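Local coordinates for erythrocyte membrane protein 1 (Plasmodium falciparum, PDB 6S8T) that probably binds host cell-surface receptors as part of the PfEMP1 adhesin, this chain being its ICAM-1-binding DBLbeta domain, at residues E345-K348 / K349-K353; Q309-E312 / Y313-M317. All coordinates share one frame; numbering follows the deposited sequence.

Interaction 1 of 2, residues E345-K348 / K349-K353; sequences EEYK and KKIKK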
loop_
_atom_site.group_PDB
_atom_site.type_symbol
_atom_site.label_atom_id
_atom_site.label_comp_id
_atom_site.label_asym_id
_atom_site.label_seq_id
_atom_site.Cartn_x
_atom_site.Cartn_y
_atom_site.Cartn_z
ATOM N N GLU A 345 26.264 16.381 7.998
ATOM C CA GLU A 345 25.718 17.063 6.830
ATOM C C GLU A 345 24.868 16.120 5.988
ATOM O O GLU A 345 23.784 16.496 5.525
ATOM C CB GLU A 345 26.853 17.655 5.996
ATOM C CG GLU A 345 26.383 18.490 4.822
ATOM C CD GLU A 345 25.961 19.886 5.231
ATOM O OE1 GLU A 345 26.851 20.746 5.409
ATOM O OE2 GLU A 345 24.745 20.121 5.385
ATOM N N GLU A 346 25.341 14.886 5.780
ATOM C CA GLU A 346 24.567 13.910 5.020
ATOM C C GLU A 346 23.278 13.536 5.737
ATOM O O GLU A 346 22.258 13.283 5.085
ATOM C CB GLU A 346 25.402 12.656 4.754
ATOM C CG GLU A 346 26.632 12.893 3.891
ATOM C CD GLU A 346 27.444 11.626 3.655
ATOM O OE1 GLU A 346 27.034 10.551 4.144
ATOM O OE2 GLU A 346 28.494 11.708 2.979
ATOM N N TYR A 347 23.304 13.498 7.072
ATOM C CA TYR A 347 22.093 13.194 7.825
ATOM C C TYR A 347 21.048 14.291 7.643
ATOM O O TYR A 347 19.875 14.005 7.379
ATOM C CB TYR A 347 22.431 13.000 9.305
ATOM C CG TYR A 347 21.252 12.582 10.153
ATOM C CD1 TYR A 347 20.425 13.532 10.746
ATOM C CD2 TYR A 347 20.962 11.237 10.362
ATOM C CE1 TYR A 347 19.341 13.157 11.519
ATOM C CE2 TYR A 347 19.881 10.851 11.138
ATOM C CZ TYR A 347 19.073 11.818 11.712
ATOM O OH TYR A 347 17.997 11.445 12.483
ATOM N N LYS A 348 21.462 15.555 7.762
ATOM C CA LYS A 348 20.514 16.660 7.650
ATOM C C LYS A 348 19.882 16.717 6.263
ATOM O O LYS A 348 18.693 17.029 6.128
ATOM C CB LYS A 348 21.207 17.984 7.978
ATOM C CG LYS A 348 20.293 19.200 7.919
ATOM C CD LYS A 348 21.033 20.473 8.301
ATOM C CE LYS A 348 22.182 20.757 7.346
ATOM N NZ LYS A 348 21.713 20.948 5.944
ATOM N N LYS A 349 20.659 16.411 5.220
ATOM C CA LYS A 349 20.129 16.482 3.861
ATOM C C LYS A 349 19.079 15.405 3.614
ATOM O O LYS A 349 18.034 15.678 3.014
ATOM C CB LYS A 349 21.265 16.364 2.845
ATOM C CG LYS A 349 22.209 17.556 2.828
ATOM C CD LYS A 349 23.340 17.353 1.834
ATOM C CE LYS A 349 24.275 18.550 1.812
ATOM N NZ LYS A 349 25.415 18.348 0.873
ATOM N N LYS A 350 19.337 14.175 4.069
ATOM C CA LYS A 350 18.381 13.094 3.850
ATOM C C LYS A 350 17.102 13.308 4.648
ATOM O O LYS A 350 15.998 13.106 4.128
ATOM C CB LYS A 350 19.007 11.748 4.214
ATOM C CG LYS A 350 19.746 11.068 3.080
ATOM C CD LYS A 350 19.875 9.577 3.346
ATOM C CE LYS A 350 20.558 8.862 2.196
ATOM N NZ LYS A 350 21.982 9.275 2.060
ATOM N N ILE A 351 17.226 13.703 5.916
ATOM C CA ILE A 351 16.037 13.891 6.740
ATOM C C ILE A 351 15.197 15.048 6.218
ATOM O O ILE A 351 13.962 15.003 6.279
ATOM C CB ILE A 351 16.436 14.094 8.213
ATOM C CG1 ILE A 351 17.214 12.880 8.717
ATOM C CG2 ILE A 351 15.209 14.306 9.078
ATOM C CD1 ILE A 351 16.463 11.581 8.585
ATOM N N LYS A 352 15.839 16.084 5.670
ATOM C CA LYS A 352 15.092 17.250 5.207
ATOM C C LYS A 352 14.235 16.923 3.990
ATOM O O LYS A 352 13.075 17.344 3.914
ATOM C CB LYS A 352 16.047 18.399 4.891
ATOM C CG LYS A 352 15.336 19.710 4.607
ATOM C CD LYS A 352 14.567 20.186 5.831
ATOM C CE LYS A 352 13.522 21.229 5.467
ATOM N NZ LYS A 352 12.423 20.640 4.652
ATOM N N LYS A 353 14.782 16.179 3.024
ATOM C CA LYS A 353 14.011 15.891 1.819
ATOM C C LYS A 353 12.848 14.949 2.108
ATOM O O LYS A 353 11.787 15.072 1.484
ATOM C CB LYS A 353 14.922 15.326 0.729
ATOM C CG LYS A 353 15.722 14.111 1.136
ATOM C CD LYS A 353 17.008 14.003 0.327
ATOM C CE LYS A 353 16.740 14.069 -1.165
ATOM N NZ LYS A 353 17.995 13.912 -1.952
#
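Tyr347 and Ile351, one helical turn apart, form the apolar part of this contact. CG1 of Ile351 sits over one face of the Tyr347 ring, 3.8 Å from the ring centroid and 20° off its normal, a CH-pi contact. It is displaced toward the rim, with CE1 of Tyr347 3.5 Å from CG1 of Ile351. CG of Tyr347 stands trans to the backbone nitrogen (chi1 -176°), which swings the phenol along the helix toward the following turn.

Four i to i+4 backbone hydrogen bonds join the two segments. That from Ile351 N to Tyr347 O, at 3.0 Å, is the straightest (N-H...O 169°). This is regular alpha-helix packing, here in helix 335-372 within a predicted coiled-coil region.

The charged Glu345, Lys348 and Lys349 lie on the exposed side of the helix. Lys348 curls back and places NZ 3.2 Å from OE2 of Glu345, a salt bridge whose hydrogen bond is weak. Lys349, fully extended, lays its CE 3.7 Å from CG of Glu345, an aliphatic contact.

Lys353 forms a salt bridge with Glu95, just before strand 97-98. Helix 293-319 packs on the Tyr347 and Ile351 side: Tyr347 OH hydrogen-bonds to Gln309, and Met308 touches Ile351 and Lys350.

Interaction 2 of 2, residues Q309-E312 / Y313-M317; sequences QSQE and YDKLM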
loop_
_atom_site.group_PDB
_atom_site.type_symbol
_atom_site.label_atom_id
_atom_site.label_comp_id
_atom_site.label_asym_id
_atom_site.label_seq_id
_atom_site.Cartn_x
_atom_site.Cartn_y
_atom_site.Cartn_z
ATOM N N GLN A 309 15.990 6.382 8.408
ATOM C CA GLN A 309 16.475 7.187 9.524
ATOM C C GLN A 309 17.370 6.370 10.445
ATOM O O GLN A 309 18.422 6.846 10.886
ATOM C CB GLN A 309 15.292 7.770 10.303
ATOM C CG GLN A 309 15.663 8.797 11.374
ATOM C CD GLN A 309 16.025 8.168 12.713
ATOM O OE1 GLN A 309 15.585 7.065 13.037
ATOM N NE2 GLN A 309 16.834 8.872 13.495
ATOM N N SER A 310 16.966 5.134 10.745
ATOM C CA SER A 310 17.762 4.286 11.626
ATOM C C SER A 310 19.117 3.956 11.007
ATOM O O SER A 310 20.128 3.890 11.715
ATOM C CB SER A 310 16.988 3.009 11.952
ATOM O OG SER A 310 17.688 2.200 12.879
ATOM N N GLN A 311 19.158 3.749 9.687
ATOM C CA GLN A 311 20.424 3.435 9.029
ATOM C C GLN A 311 21.355 4.642 9.016
ATOM O O GLN A 311 22.562 4.505 9.249
ATOM C CB GLN A 311 20.166 2.937 7.606
ATOM C CG GLN A 311 21.414 2.495 6.851
ATOM C CD GLN A 311 21.096 1.948 5.468
ATOM O OE1 GLN A 311 20.986 2.702 4.502
ATOM N NE2 GLN A 311 20.940 0.631 5.372
ATOM N N GLU A 312 20.815 5.834 8.746
ATOM C CA GLU A 312 21.629 7.044 8.803
ATOM C C GLU A 312 22.078 7.348 10.226
ATOM O O GLU A 312 23.181 7.867 10.429
ATOM C CB GLU A 312 20.854 8.233 8.237
ATOM C CG GLU A 312 20.609 8.166 6.743
ATOM C CD GLU A 312 21.895 8.077 5.952
ATOM O OE1 GLU A 312 22.287 6.953 5.577
ATOM O OE2 GLU A 312 22.520 9.132 5.717
ATOM N N TYR A 313 21.240 7.038 11.216
ATOM C CA TYR A 313 21.612 7.294 12.602
ATOM C C TYR A 313 22.778 6.411 13.029
ATOM O O TYR A 313 23.646 6.851 13.790
ATOM C CB TYR A 313 20.406 7.080 13.515
ATOM C CG TYR A 313 20.551 7.690 14.892
ATOM C CD1 TYR A 313 20.152 8.999 15.136
ATOM C CD2 TYR A 313 21.080 6.958 15.947
ATOM C CE1 TYR A 313 20.278 9.562 16.392
ATOM C CE2 TYR A 313 21.211 7.512 17.206
ATOM C CZ TYR A 313 20.808 8.815 17.424
ATOM O OH TYR A 313 20.934 9.374 18.675
ATOM N N ASP A 314 22.819 5.167 12.544
ATOM C CA ASP A 314 23.944 4.290 12.860
ATOM C C ASP A 314 25.242 4.820 12.264
ATOM O O ASP A 314 26.302 4.729 12.894
ATOM C CB ASP A 314 23.668 2.873 12.365
ATOM C CG ASP A 314 22.629 2.156 13.200
ATOM O OD1 ASP A 314 22.134 2.758 14.175
ATOM O OD2 ASP A 314 22.309 0.992 12.882
ATOM N N LYS A 315 25.181 5.370 11.048
ATOM C CA LYS A 315 26.364 5.995 10.465
ATOM C C LYS A 315 26.825 7.181 11.299
ATOM O O LYS A 315 28.027 7.461 11.373
ATOM C CB LYS A 315 26.076 6.440 9.031
ATOM C CG LYS A 315 25.723 5.307 8.086
ATOM C CD LYS A 315 25.397 5.831 6.698
ATOM C CE LYS A 315 25.036 4.693 5.754
ATOM N NZ LYS A 315 24.621 5.186 4.411
ATOM N N LEU A 316 25.888 7.883 11.936
ATOM C CA LEU A 316 26.243 9.002 12.795
ATOM C C LEU A 316 26.844 8.537 14.116
ATOM O O LEU A 316 27.707 9.224 14.675
ATOM C CB LEU A 316 25.011 9.873 13.045
ATOM C CG LEU A 316 25.252 11.317 13.486
ATOM C CD1 LEU A 316 26.055 12.066 12.436
ATOM C CD2 LEU A 316 23.928 12.017 13.753
ATOM N N MET A 317 26.413 7.379 14.628
ATOM C CA MET A 317 26.950 6.887 15.892
ATOM C C MET A 317 28.394 6.428 15.749
ATOM O O MET A 317 29.173 6.529 16.704
ATOM C CB MET A 317 26.095 5.736 16.432
ATOM C CG MET A 317 24.643 6.097 16.711
ATOM S SD MET A 317 23.787 4.887 17.747
ATOM C CE MET A 317 24.002 3.389 16.788
#
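Glu312 and Lys315 both start with CG trans to their own carbonyl carbon, but Glu312 then folds at chi2 (-58°) while Lys315 runs straight to its ammonium. The two chains therefore converge one turn along the helix, where Lys315 NZ donates to Glu312 OE1 over 3.2 Å. This i to i+3 salt bridge uses the syn lone pair of OE1, on the side facing the other carboxylate oxygen. The aliphatic part of the lysine also passes close to the acid, with CD of Lys315 3.5 Å from OE1 of Glu312. The remaining oxygen, OE2, has a long, weak ion pair with Lys350, so two lysines approach the carboxylate, one at each oxygen, which would probably favour its charged form.

Elsewhere on the helix, Gln309 and Tyr313 run side by side in the same direction. NE2 of Gln309 approaches CD1 of Tyr313 obliquely at 3.7 Å, the amide and ring planes being 47° apart. Both polar ends of this buried amide are satisfied outside the segments, NE2 by Tyr347 OH and OE1 by the backbone nitrogen of Thr431.

Backbone bonds from Tyr313, Asp314, Lys315 and Leu316 to the carbonyls four residues earlier complete the turns. Such side-chain pairing three and four residues apart is characteristic of an alpha-helix, here a long one in a mainly helical Duffy-binding-like domain.

Overall arrangement
From the N terminus the chain first reaches interaction 2, near the C-terminal end of helix 293-319, and then interaction 1, in helix 335-372, the next helix along. Each contact spans a continuous stretch of its own helix, so neither closes a long loop, and the two follow in series without nesting or crossing. Their centres are nevertheless only 11 Å apart, because the helices pack against each other. Besides the polar link between Tyr347 and Gln309, CD2 of Tyr347 touches CB of Glu312 at 3.7 Å, and CD1 of Ile351 lies 4.0 Å from CG of Gln309. These inter-helix contacts, not the local ones themselves, join the two successive helices.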